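Local atomic coordinates of peptidase M16 domain protein (Alicyclobacillus acidocaldarius subsp. acidocaldarius DSM 446, PDB entry 4XEA), a protein that is a putative metallopeptidase of the M16 (insulinase-like) family that probably hydrolyses peptide bonds and holds a nickel ion in this crystal. Residues Thr273-Leu278 with Gln407-Glu412. Numbering follows the deposited sequence.
Sequences TAMTIL and QEHLRE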
loop_
_atom_site.group_PDB
_atom_site.type_symbol
_atom_site.label_atom_id
_atom_site.label_comp_id
_atom_site.label_asym_id
_atom_site.label_seq_id
_atom_site.Cartn_x
_atom_site.Cartn_y
_atom_site.Cartn_z
ATOM N N THR A 273 20.213 -5.988 -7.186
ATOM C CA THR A 273 19.634 -7.281 -6.871
ATOM C C THR A 273 20.402 -7.957 -5.743
ATOM O O THR A 273 19.809 -8.456 -4.794
ATOM C CB THR A 273 19.601 -8.192 -8.100
ATOM O OG1 THR A 273 18.843 -7.535 -9.111
ATOM C CG2 THR A 273 18.932 -9.517 -7.783
ATOM N N ALA A 274 21.721 -7.907 -5.836
ATOM C CA ALA A 274 22.571 -8.455 -4.814
ATOM C C ALA A 274 22.318 -7.801 -3.432
ATOM O O ALA A 274 22.295 -8.489 -2.422
ATOM C CB ALA A 274 24.035 -8.315 -5.210
HETATM N N MSE A 275 22.128 -6.493 -3.389
HETATM C CA MSE A 275 21.834 -5.838 -2.117
HETATM C C MSE A 275 20.444 -6.236 -1.569
HETATM O O MSE A 275 20.239 -6.304 -0.350
HETATM C CB MSE A 275 21.947 -4.320 -2.248
HETATM C CG MSE A 275 23.363 -3.809 -2.388
HETATM SE SE MSE A 275 24.498 -4.330 -0.939
HETATM C CE MSE A 275 23.627 -3.267 0.483
ATOM N N THR A 276 19.480 -6.470 -2.450
ATOM C CA THR A 276 18.132 -6.807 -1.980
ATOM C C THR A 276 18.257 -8.111 -1.174
ATOM O O THR A 276 17.709 -8.209 -0.058
ATOM C CB THR A 276 17.136 -6.925 -3.158
ATOM O OG1 THR A 276 17.088 -5.663 -3.837
ATOM C CG2 THR A 276 15.732 -7.283 -2.713
ATOM N N ILE A 277 19.010 -9.080 -1.720
ATOM C CA ILE A 277 19.191 -10.370 -1.058
ATOM C C ILE A 277 19.959 -10.200 0.239
ATOM O O ILE A 277 19.525 -10.693 1.278
ATOM C CB ILE A 277 19.912 -11.412 -1.944
ATOM C CG1 ILE A 277 19.081 -11.724 -3.181
ATOM C CG2 ILE A 277 20.157 -12.698 -1.142
ATOM C CD1 ILE A 277 19.908 -12.192 -4.388
ATOM N N LEU A 278 21.071 -9.463 0.171
ATOM C CA LEU A 278 21.938 -9.260 1.340
ATOM C C LEU A 278 21.260 -8.566 2.516
ATOM O O LEU A 278 21.394 -9.001 3.657
ATOM C CB LEU A 278 23.206 -8.506 0.927
ATOM C CG LEU A 278 24.360 -8.407 1.912
ATOM C CD1 LEU A 278 24.767 -9.763 2.448
ATOM C CD2 LEU A 278 25.554 -7.697 1.263
ATOM N N GLN A 407 31.846 -6.726 1.924
ATOM C CA GLN A 407 33.182 -6.191 2.249
ATOM C C GLN A 407 33.484 -4.837 1.594
ATOM O O GLN A 407 34.130 -3.972 2.200
ATOM C CB GLN A 407 34.251 -7.226 1.861
ATOM C CG GLN A 407 34.179 -8.525 2.674
ATOM C CD GLN A 407 34.633 -8.361 4.110
ATOM O OE1 GLN A 407 35.424 -7.469 4.421
ATOM N NE2 GLN A 407 34.153 -9.237 4.992
ATOM N N GLU A 408 33.006 -4.677 0.362
ATOM C CA GLU A 408 33.115 -3.459 -0.443
ATOM C C GLU A 408 32.338 -2.275 0.140
ATOM O O GLU A 408 32.738 -1.111 0.033
ATOM C CB GLU A 408 32.437 -3.698 -1.813
ATOM C CG GLU A 408 33.314 -4.009 -2.918
ATOM C CD GLU A 408 32.557 -4.429 -4.197
ATOM O OE1 GLU A 408 31.294 -4.593 -4.229
ATOM O OE2 GLU A 408 33.272 -4.603 -5.196
ATOM N N HIS A 409 31.148 -2.565 0.615
ATOM C CA HIS A 409 30.187 -1.545 0.846
ATOM C C HIS A 409 29.721 -1.362 2.298
ATOM O O HIS A 409 29.519 -0.234 2.722
ATOM C CB HIS A 409 28.962 -1.813 -0.017
ATOM C CG HIS A 409 27.898 -0.776 0.151
ATOM N ND1 HIS A 409 28.132 0.554 -0.053
ATOM C CD2 HIS A 409 26.598 -0.876 0.521
ATOM C CE1 HIS A 409 27.024 1.239 0.175
ATOM N NE2 HIS A 409 26.074 0.394 0.518
ATOM N N LEU A 410 29.450 -2.439 3.025
ATOM C CA LEU A 410 28.958 -2.272 4.382
ATOM C C LEU A 410 30.151 -2.222 5.346
ATOM O O LEU A 410 30.439 -3.210 6.031
ATOM C CB LEU A 410 27.939 -3.367 4.745
ATOM C CG LEU A 410 26.680 -3.377 3.838
ATOM C CD1 LEU A 410 25.740 -4.471 4.230
ATOM C CD2 LEU A 410 25.956 -2.036 3.814
ATOM N N ARG A 411 30.794 -1.049 5.412
ATOM C CA ARG A 411 32.015 -0.837 6.162
ATOM C C ARG A 411 31.788 0.167 7.289
ATOM O O ARG A 411 30.683 0.639 7.476
ATOM C CB ARG A 411 33.147 -0.360 5.225
ATOM C CG ARG A 411 33.330 -1.190 3.919
ATOM C CD ARG A 411 34.698 -0.931 3.234
ATOM N NE ARG A 411 35.023 0.497 3.241
ATOM C CZ ARG A 411 34.549 1.382 2.367
ATOM N NH1 ARG A 411 33.759 0.993 1.376
ATOM N NH2 ARG A 411 34.862 2.668 2.465
ATOM N N GLU A 412 32.839 0.487 8.049
ATOM C CA GLU A 412 32.721 1.496 9.098
ATOM C C GLU A 412 33.053 2.903 8.625
ATOM O O GLU A 412 32.456 3.878 9.076
ATOM C CB GLU A 412 33.623 1.115 10.276
ATOM C CG GLU A 412 33.065 -0.120 10.959
ATOM C CD GLU A 412 33.460 -0.198 12.399
ATOM O OE1 GLU A 412 34.630 -0.552 12.637
ATOM O OE2 GLU A 412 32.589 0.105 13.260
#
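The carbonyl oxygen of H409 is held by two groups where helix 399-409 ends beside helix 265-283. N414 ND2 is one donor. The other is R411 N, at 3.1 Å from H409 O; this weak bond closes an inverse gamma turn centred on L410. The turn follows the helix end, and the side chains of H409 and L410 both set out toward helix 265-283. M275, present as selenomethionine, meets them. Its chain is bent at chi2 and chi3, which brings CE to 3.8 Å from H409 CD2. The methyl sits at the imidazole edge, near the ring plane. M275 SE lies 5.3 Å from the centroid of the H409 ring, in an oblique selenium-aromatic approach. With CG anti to the backbone nitrogen (chi1 -179°), the H409 ring presents its CD2 edge to this methyl. Its far ring nitrogen, NE2, is hydrogen-bonded to T316 OG1 on strand 314-321, which helps fix the ring. M275 CE is also 4.2 Å from L410 CD2. L278 CD2 adds a looser touch, 4.4 Å from L410 CD1. Behind this surface, R411 NH1 donates to E408 O at 2.7 Å. This is structural packing between two helices of the C-terminal half. No hydrogen bond joins the two segments, and all four touching residues are buried. The contact therefore rests on apolar packing, while T316 helps hold the histidine and bonds from the following residues help hold the turn.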